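MHC I-like leukocyte 2 long form (Mus musculus, PDB 6A97) binds heparan sulfate proteoglycans on the surface of fibroblast cells and belongs to the MHC class I family. Local coordinates at residues Val29-Leu34 and His111-Ala115; Thr40-Val44 and Lys55-Ser60; Val48-Leu54 and Tyr189-Leu193. All blocks are in the same frame, centred on the assembly; numbering follows the deposited sequence.

How the interactions relate
From the N terminus, strand 23-31 leads to residues 29-34, whose partner 111-115 in interaction 1 arrives only after the hairpin and helices 75-96 and 98-104, closing a long loop. Interaction 2, the hairpin pairing of 40-44 with 55-60, lies entirely within that loop. It also touches interaction 1 directly: L43 N probably donates a hydrogen bond to R30 O (2.8 Å), as H32 NE2 probably does to N57 OD1 (2.7 Å). Interaction 3 begins at the hairpin turn, 48-54, and ends far along the chain at 189-193, so it crosses both others. Together they join strands 23-31, 42-48, 51-57 and 113-121 of one sheet and tie the helix 171-193 to it.

Interaction 1 of 3, residues Val29-Leu34 and His111-Ala115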
# COMPACT_ATOMS: atom_id res chain seq x y z
N VAL A 29 -17.13 8.22 -22.32
CA VAL A 29 -17.51 8.75 -23.63
C VAL A 29 -16.95 10.15 -23.81
O VAL A 29 -16.97 10.97 -22.89
CB VAL A 29 -19.05 8.81 -23.79
CG1 VAL A 29 -19.44 9.32 -25.16
CG2 VAL A 29 -19.67 7.44 -23.53
N ARG A 30 -16.44 10.43 -25.01
CA ARG A 30 -15.97 11.77 -25.31
C ARG A 30 -16.25 12.15 -26.76
O ARG A 30 -16.03 11.36 -27.67
CB ARG A 30 -14.47 11.89 -25.02
CG ARG A 30 -13.85 13.16 -25.54
CD ARG A 30 -12.47 13.37 -24.96
NE ARG A 30 -11.57 12.28 -25.31
CZ ARG A 30 -10.73 12.31 -26.34
NH1 ARG A 30 -10.68 13.38 -27.13
NH2 ARG A 30 -9.93 11.27 -26.58
N ALA A 31 -16.75 13.37 -26.97
CA ALA A 31 -16.92 13.90 -28.32
C ALA A 31 -15.61 14.47 -28.84
O ALA A 31 -14.93 15.22 -28.13
CB ALA A 31 -18.00 14.97 -28.34
N HIS A 32 -15.26 14.13 -30.07
CA HIS A 32 -14.02 14.60 -30.67
C HIS A 32 -14.08 16.09 -30.97
O HIS A 32 -13.15 16.83 -30.64
CB HIS A 32 -13.70 13.81 -31.94
CG HIS A 32 -13.21 12.42 -31.68
ND1 HIS A 32 -12.00 12.16 -31.07
CD2 HIS A 32 -13.78 11.22 -31.93
CE1 HIS A 32 -11.84 10.85 -30.97
NE2 HIS A 32 -12.90 10.26 -31.49
N SER A 33 -15.17 16.51 -31.60
CA SER A 33 -15.42 17.92 -31.86
C SER A 33 -16.92 18.15 -31.97
O SER A 33 -17.63 17.36 -32.58
CB SER A 33 -14.72 18.38 -33.14
OG SER A 33 -15.44 17.98 -34.29
N LEU A 34 -17.39 19.23 -31.37
CA LEU A 34 -18.82 19.49 -31.28
C LEU A 34 -19.36 20.13 -32.56
O LEU A 34 -19.27 21.35 -32.74
CB LEU A 34 -19.12 20.36 -30.06
CG LEU A 34 -18.71 19.72 -28.73
CD1 LEU A 34 -18.80 20.73 -27.60
CD2 LEU A 34 -19.58 18.51 -28.44
N HIS A 111 -14.17 23.19 -27.50
CA HIS A 111 -14.57 22.74 -26.17
C HIS A 111 -14.63 21.22 -26.08
O HIS A 111 -14.68 20.54 -27.11
CB HIS A 111 -15.91 23.35 -25.78
CG HIS A 111 -15.92 24.84 -25.79
ND1 HIS A 111 -15.57 25.60 -24.69
CD2 HIS A 111 -16.22 25.72 -26.78
CE1 HIS A 111 -15.65 26.88 -25.00
NE2 HIS A 111 -16.05 26.98 -26.26
N THR A 112 -14.63 20.70 -24.86
CA THR A 112 -14.57 19.26 -24.63
C THR A 112 -15.76 18.74 -23.84
O THR A 112 -15.96 19.11 -22.68
CB THR A 112 -13.28 18.88 -23.86
OG1 THR A 112 -12.15 19.52 -24.46
CG2 THR A 112 -13.08 17.37 -23.87
N LEU A 113 -16.56 17.87 -24.46
CA LEU A 113 -17.68 17.23 -23.78
C LEU A 113 -17.36 15.78 -23.46
O LEU A 113 -17.00 15.00 -24.34
CB LEU A 113 -18.95 17.31 -24.62
CG LEU A 113 -20.20 16.70 -23.99
CD1 LEU A 113 -20.64 17.51 -22.75
CD2 LEU A 113 -21.33 16.62 -25.01
N GLN A 114 -17.49 15.42 -22.18
CA GLN A 114 -17.21 14.06 -21.72
C GLN A 114 -18.37 13.51 -20.93
O GLN A 114 -19.15 14.25 -20.33
CB GLN A 114 -15.95 14.03 -20.84
CG GLN A 114 -14.67 14.45 -21.54
CD GLN A 114 -13.55 14.76 -20.55
OE1 GLN A 114 -13.33 15.92 -20.20
NE2 GLN A 114 -12.85 13.72 -20.10
N ALA A 115 -18.47 12.19 -20.89
CA ALA A 115 -19.46 11.53 -20.05
C ALA A 115 -18.85 10.29 -19.43
O ALA A 115 -18.09 9.58 -20.08
CB ALA A 115 -20.71 11.18 -20.84
O HOH W 1 -15.79 17.69 -27.23
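V29 and A115 form the tightly zipped, buried end of this contact, an antiparallel hydrogen-bonded pair in which V29 N gives an almost straight bond (174°) to A115 O at 2.8 Å and V29 O takes one back from A115 N. Their CB atoms sit 4.1 Å apart on one face of the sheet, which A31 and L113 continue toward the helical side; L113 reaches I101 there. A third backbone bond, A31 N to L113 O at 3.1 Å, brackets the non-hydrogen-bonded pair R30 and Q114. These two point to the other face, where the chain of another protein lies, at the place that beta2-microglobulin takes in class I molecules. Both pack on its aromatic side chains; Q114 NE2 is hydrogen-bonded to its backbone, R30 NH2 only weakly. With CG anti to its backbone N (chi1 170°), R30 swings its CD toward T112 CG2, 4.2 Å away.

Past A31 the strands part, and the CA atoms of L34 and H111, both partly exposed residues, are 7.4 Å from each other. A single water spans this gap: it accepts from L113 N (2.9 Å) and donates to A31 O, relaying a bond the two do not make directly, and gives its second hydrogen to H111 O. L34 leans back over the gap and crosses L113 at about a right angle, its CD2 4.1 Å from L113 CB. Such pairing of the first strands of the alpha-1 and alpha-2 halves is the central seam of the eight-stranded MHC class I platform.

Interaction 2 of 3, residues Thr40-Val44 and Lys55-Ser60; sequences TQLLV and KYNGDS
L43 lays its CD1 methyl over the side chain of N57, 3.6 Å from N57 CB, and the same methyl also reaches K55 CG at 4.0 Å. The overlap belongs to a beta hairpin of the alpha-1 half of the MHC platform, with strands 42-48 and 51-57 running antiparallel at 172°. L43 and N57 are a non-hydrogen-bonded pair; a torsion of 172° at chi1, with CG opposite the backbone N, carries the leucine's branch across toward its partner. Next to them V44 and Y56 make the hydrogen-bonded pair, V44 N to Y56 O at 2.7 Å with a reciprocal bond from Y56 N, and G58 N to L42 O prolongs the ladder.

The two faces meet different neighbours. L43 packs on the backbone of the chain of another protein, and outside this hairpin K55 NZ finds its salt-bridge partner in an acidic side chain of that other protein. On the other face Y56 turns its ring toward L86, L87 and E90 of the helix 75-96, and G58 N stands 4.0 Å above the centre of that ring.

Beyond the strand, residues 58-60 curl back on Q41. The methylenes of Q41 lie along the peptide of G58, its CG 3.4 Å from G58 O, and S60 N gives its OE1 a weak bond; the very short approach of S60 OG to that oxygen is doubtful. N57 OD1, which also accepts from H32 NE2, closes an Asx turn: D59 N meets it at 3.0 Å, 52° out of the amide's carbonyl plane.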
# COMPACT_ATOMS: atom_id res chain seq x y z
N THR A 40 -21.41 14.83 -34.88
CA THR A 40 -20.42 14.71 -33.81
C THR A 40 -19.94 13.27 -33.66
O THR A 40 -20.74 12.35 -33.46
CB THR A 40 -20.97 15.20 -32.46
OG1 THR A 40 -21.18 16.62 -32.51
CG2 THR A 40 -19.99 14.88 -31.34
N GLN A 41 -18.64 13.07 -33.78
CA GLN A 41 -18.05 11.75 -33.66
C GLN A 41 -17.66 11.49 -32.21
O GLN A 41 -17.19 12.39 -31.52
CB GLN A 41 -16.83 11.61 -34.58
CG GLN A 41 -17.15 11.85 -36.05
CD GLN A 41 -15.90 11.97 -36.90
OE1 GLN A 41 -15.91 11.66 -38.10
NE2 GLN A 41 -14.80 12.42 -36.30
N LEU A 42 -17.84 10.25 -31.76
CA LEU A 42 -17.65 9.89 -30.37
C LEU A 42 -16.57 8.84 -30.19
O LEU A 42 -16.43 7.93 -31.01
CB LEU A 42 -18.96 9.37 -29.77
CG LEU A 42 -20.17 10.30 -29.73
CD1 LEU A 42 -21.39 9.54 -29.21
CD2 LEU A 42 -19.89 11.54 -28.87
N LEU A 43 -15.81 8.96 -29.10
CA LEU A 43 -14.94 7.88 -28.65
C LEU A 43 -15.59 7.21 -27.45
O LEU A 43 -15.88 7.87 -26.45
CB LEU A 43 -13.54 8.38 -28.29
CG LEU A 43 -12.62 7.35 -27.63
CD1 LEU A 43 -12.34 6.14 -28.54
CD2 LEU A 43 -11.31 7.99 -27.19
N VAL A 44 -15.85 5.91 -27.55
CA VAL A 44 -16.46 5.19 -26.46
C VAL A 44 -15.50 4.11 -25.97
O VAL A 44 -15.06 3.26 -26.76
CB VAL A 44 -17.81 4.54 -26.86
CG1 VAL A 44 -18.46 3.90 -25.64
CG2 VAL A 44 -18.74 5.56 -27.50
N LYS A 55 -13.70 -0.87 -27.25
CA LYS A 55 -13.56 0.49 -27.74
C LYS A 55 -14.32 0.67 -29.04
O LYS A 55 -14.27 -0.19 -29.92
CB LYS A 55 -12.09 0.85 -27.97
CG LYS A 55 -11.98 2.12 -28.82
CD LYS A 55 -10.57 2.50 -29.16
CE LYS A 55 -10.04 1.72 -30.34
NZ LYS A 55 -8.79 2.36 -30.84
N TYR A 56 -15.02 1.80 -29.16
CA TYR A 56 -15.50 2.25 -30.46
C TYR A 56 -15.05 3.68 -30.65
O TYR A 56 -15.33 4.54 -29.82
CB TYR A 56 -17.02 2.17 -30.58
CG TYR A 56 -17.54 2.85 -31.83
CD1 TYR A 56 -18.49 3.86 -31.75
CD2 TYR A 56 -17.08 2.48 -33.09
CE1 TYR A 56 -18.97 4.49 -32.89
CE2 TYR A 56 -17.54 3.11 -34.24
CZ TYR A 56 -18.49 4.11 -34.13
OH TYR A 56 -18.97 4.75 -35.26
N ASN A 57 -14.36 3.94 -31.76
CA ASN A 57 -13.91 5.28 -32.07
C ASN A 57 -14.46 5.74 -33.41
O ASN A 57 -14.01 5.27 -34.46
CB ASN A 57 -12.38 5.34 -32.07
CG ASN A 57 -11.85 6.76 -32.20
OD1 ASN A 57 -12.62 7.71 -32.34
ND2 ASN A 57 -10.53 6.91 -32.14
N GLY A 58 -15.43 6.64 -33.38
CA GLY A 58 -16.08 7.10 -34.60
C GLY A 58 -15.32 8.17 -35.34
O GLY A 58 -15.83 8.76 -36.29
N ASP A 59 -14.09 8.43 -34.91
CA ASP A 59 -13.23 9.39 -35.59
C ASP A 59 -12.94 8.91 -37.01
O ASP A 59 -12.41 7.81 -37.20
CB ASP A 59 -11.92 9.60 -34.81
CG ASP A 59 -11.02 10.65 -35.43
OD1 ASP A 59 -11.42 11.29 -36.43
OD2 ASP A 59 -9.90 10.85 -34.91
N SER A 60 -13.30 9.73 -37.99
CA SER A 60 -13.15 9.38 -39.41
C SER A 60 -11.72 9.01 -39.78
O SER A 60 -11.49 8.23 -40.70
CB SER A 60 -13.62 10.54 -40.29
OG SER A 60 -15.01 10.75 -40.15

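Interaction 3 of 3, residues Val48-Leu54 and Tyr189-Leu193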
# COMPACT_ATOMS: atom_id res chain seq x y z
N VAL A 48 -14.54 -2.94 -17.70
CA VAL A 48 -15.10 -3.89 -16.75
C VAL A 48 -14.11 -4.09 -15.61
O VAL A 48 -12.97 -4.51 -15.85
CB VAL A 48 -15.42 -5.25 -17.40
CG1 VAL A 48 -16.19 -6.13 -16.42
CG2 VAL A 48 -16.22 -5.05 -18.67
N ASP A 49 -14.54 -3.77 -14.40
CA ASP A 49 -13.69 -3.86 -13.21
C ASP A 49 -12.39 -3.09 -13.42
O ASP A 49 -11.31 -3.58 -13.12
CB ASP A 49 -13.42 -5.32 -12.86
CG ASP A 49 -14.69 -6.09 -12.52
OD1 ASP A 49 -15.68 -5.44 -12.10
OD2 ASP A 49 -14.71 -7.32 -12.68
N GLU A 50 -12.54 -1.88 -13.97
CA GLU A 50 -11.45 -0.94 -14.24
C GLU A 50 -10.53 -1.35 -15.40
O GLU A 50 -9.58 -0.64 -15.71
CB GLU A 50 -10.60 -0.70 -12.98
CG GLU A 50 -11.40 -0.48 -11.70
CD GLU A 50 -12.30 0.73 -11.79
OE1 GLU A 50 -13.42 0.68 -11.23
OE2 GLU A 50 -11.89 1.74 -12.40
N GLU A 51 -10.80 -2.49 -16.04
CA GLU A 51 -9.99 -2.92 -17.18
C GLU A 51 -10.67 -2.63 -18.52
O GLU A 51 -11.83 -2.98 -18.73
CB GLU A 51 -9.66 -4.41 -17.08
CG GLU A 51 -8.89 -4.77 -15.82
CD GLU A 51 -7.63 -3.94 -15.66
OE1 GLU A 51 -7.51 -3.21 -14.65
OE2 GLU A 51 -6.76 -4.01 -16.56
N LEU A 52 -9.93 -1.99 -19.42
CA LEU A 52 -10.46 -1.65 -20.74
C LEU A 52 -10.86 -2.93 -21.46
O LEU A 52 -10.07 -3.87 -21.58
CB LEU A 52 -9.43 -0.86 -21.54
CG LEU A 52 -9.86 -0.47 -22.96
CD1 LEU A 52 -11.10 0.42 -22.93
CD2 LEU A 52 -8.73 0.21 -23.71
N PHE A 53 -12.10 -2.96 -21.93
CA PHE A 53 -12.67 -4.17 -22.50
C PHE A 53 -13.03 -3.96 -23.96
O PHE A 53 -12.71 -4.78 -24.83
CB PHE A 53 -13.89 -4.60 -21.68
CG PHE A 53 -14.61 -5.80 -22.24
CD1 PHE A 53 -13.92 -6.95 -22.57
CD2 PHE A 53 -15.98 -5.76 -22.43
CE1 PHE A 53 -14.58 -8.05 -23.09
CE2 PHE A 53 -16.65 -6.86 -22.95
CZ PHE A 53 -15.95 -8.00 -23.27
N LEU A 54 -13.70 -2.85 -24.25
CA LEU A 54 -14.13 -2.58 -25.61
C LEU A 54 -13.89 -1.13 -25.96
O LEU A 54 -13.90 -0.26 -25.08
CB LEU A 54 -15.62 -2.92 -25.79
CG LEU A 54 -16.04 -4.39 -25.73
CD1 LEU A 54 -17.55 -4.51 -25.59
CD2 LEU A 54 -15.56 -5.11 -26.98
N TYR A 189 -21.03 -9.56 -20.08
CA TYR A 189 -19.58 -9.37 -20.12
C TYR A 189 -18.85 -10.25 -19.11
O TYR A 189 -17.82 -10.85 -19.42
CB TYR A 189 -19.20 -7.91 -19.85
CG TYR A 189 -19.61 -6.91 -20.91
CD1 TYR A 189 -20.00 -7.33 -22.18
CD2 TYR A 189 -19.59 -5.55 -20.64
CE1 TYR A 189 -20.36 -6.40 -23.15
CE2 TYR A 189 -19.95 -4.63 -21.60
CZ TYR A 189 -20.33 -5.05 -22.85
OH TYR A 189 -20.69 -4.11 -23.80
N LEU A 190 -19.38 -10.32 -17.89
CA LEU A 190 -18.74 -11.08 -16.82
C LEU A 190 -18.66 -12.57 -17.14
O LEU A 190 -17.70 -13.24 -16.77
CB LEU A 190 -19.49 -10.88 -15.50
CG LEU A 190 -19.24 -9.54 -14.80
CD1 LEU A 190 -20.14 -9.37 -13.59
CD2 LEU A 190 -17.77 -9.42 -14.42
N ALA A 191 -19.67 -13.07 -17.84
CA ALA A 191 -19.67 -14.47 -18.26
C ALA A 191 -18.55 -14.74 -19.27
O ALA A 191 -17.82 -15.72 -19.14
CB ALA A 191 -21.02 -14.84 -18.85
N SER A 192 -18.42 -13.86 -20.25
CA SER A 192 -17.39 -13.97 -21.27
C SER A 192 -15.99 -13.77 -20.71
O SER A 192 -15.00 -14.16 -21.33
CB SER A 192 -17.64 -12.97 -22.40
OG SER A 192 -18.95 -13.11 -22.93
N LEU A 193 -15.91 -13.17 -19.52
CA LEU A 193 -14.63 -12.88 -18.90
C LEU A 193 -14.15 -14.02 -18.02
O LEU A 193 -12.95 -14.23 -17.89
CB LEU A 193 -14.71 -11.59 -18.08
CG LEU A 193 -13.99 -10.35 -18.65
CD1 LEU A 193 -14.80 -9.73 -19.78
CD2 LEU A 193 -13.71 -9.33 -17.56
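F53 carries a different partner on its face and on its edge: L193 CD1 sits over one ring face, 4.1 Å from the centroid in a CH-pi contact, while the ring's edge points at the face of Y189. The two aromatics are an edge-to-face pair, centroids 4.9 Å apart and planes at 64°. F53 CE2 stands above the Y189 ring, offset toward its rim, with Y189 CD1 3.5 Å away. V48 CG2 comes obliquely to Y189 CD2 at 3.9 Å, and L54 CD1 reaches the far end of the same ring, 3.6 Å from Y189 OH. No hydrogen bond crosses the contact, which is held by apolar packing.

F53 and L54 can both turn toward the helix because they form a classic beta bulge opposite I46; without it, successive strand residues would point to opposite faces. A chi1 of 176° sends the F53 ring away from its backbone N and out from the strand, to where L193 covers its face and Y189 meets its edge. V48, at the start of a type I' turn running to E51, packs alongside: its CG1 lies 4.2 Å from both L190 CD2 and L193 CD2. D49 comes close to L190 too, though its carboxylate is bonded to H23 and to the backbone of T24.

E51 forms a salt bridge with R229 and a hydrogen bond with Y260 OH, both in the alpha-3 region. The last helical turn, 189-193, lies against the bulged hairpin of the alpha-1 half with its axis at 104° to that of 51-54, an arrangement that belongs to the helix-over-sheet platform of the MHC class I fold.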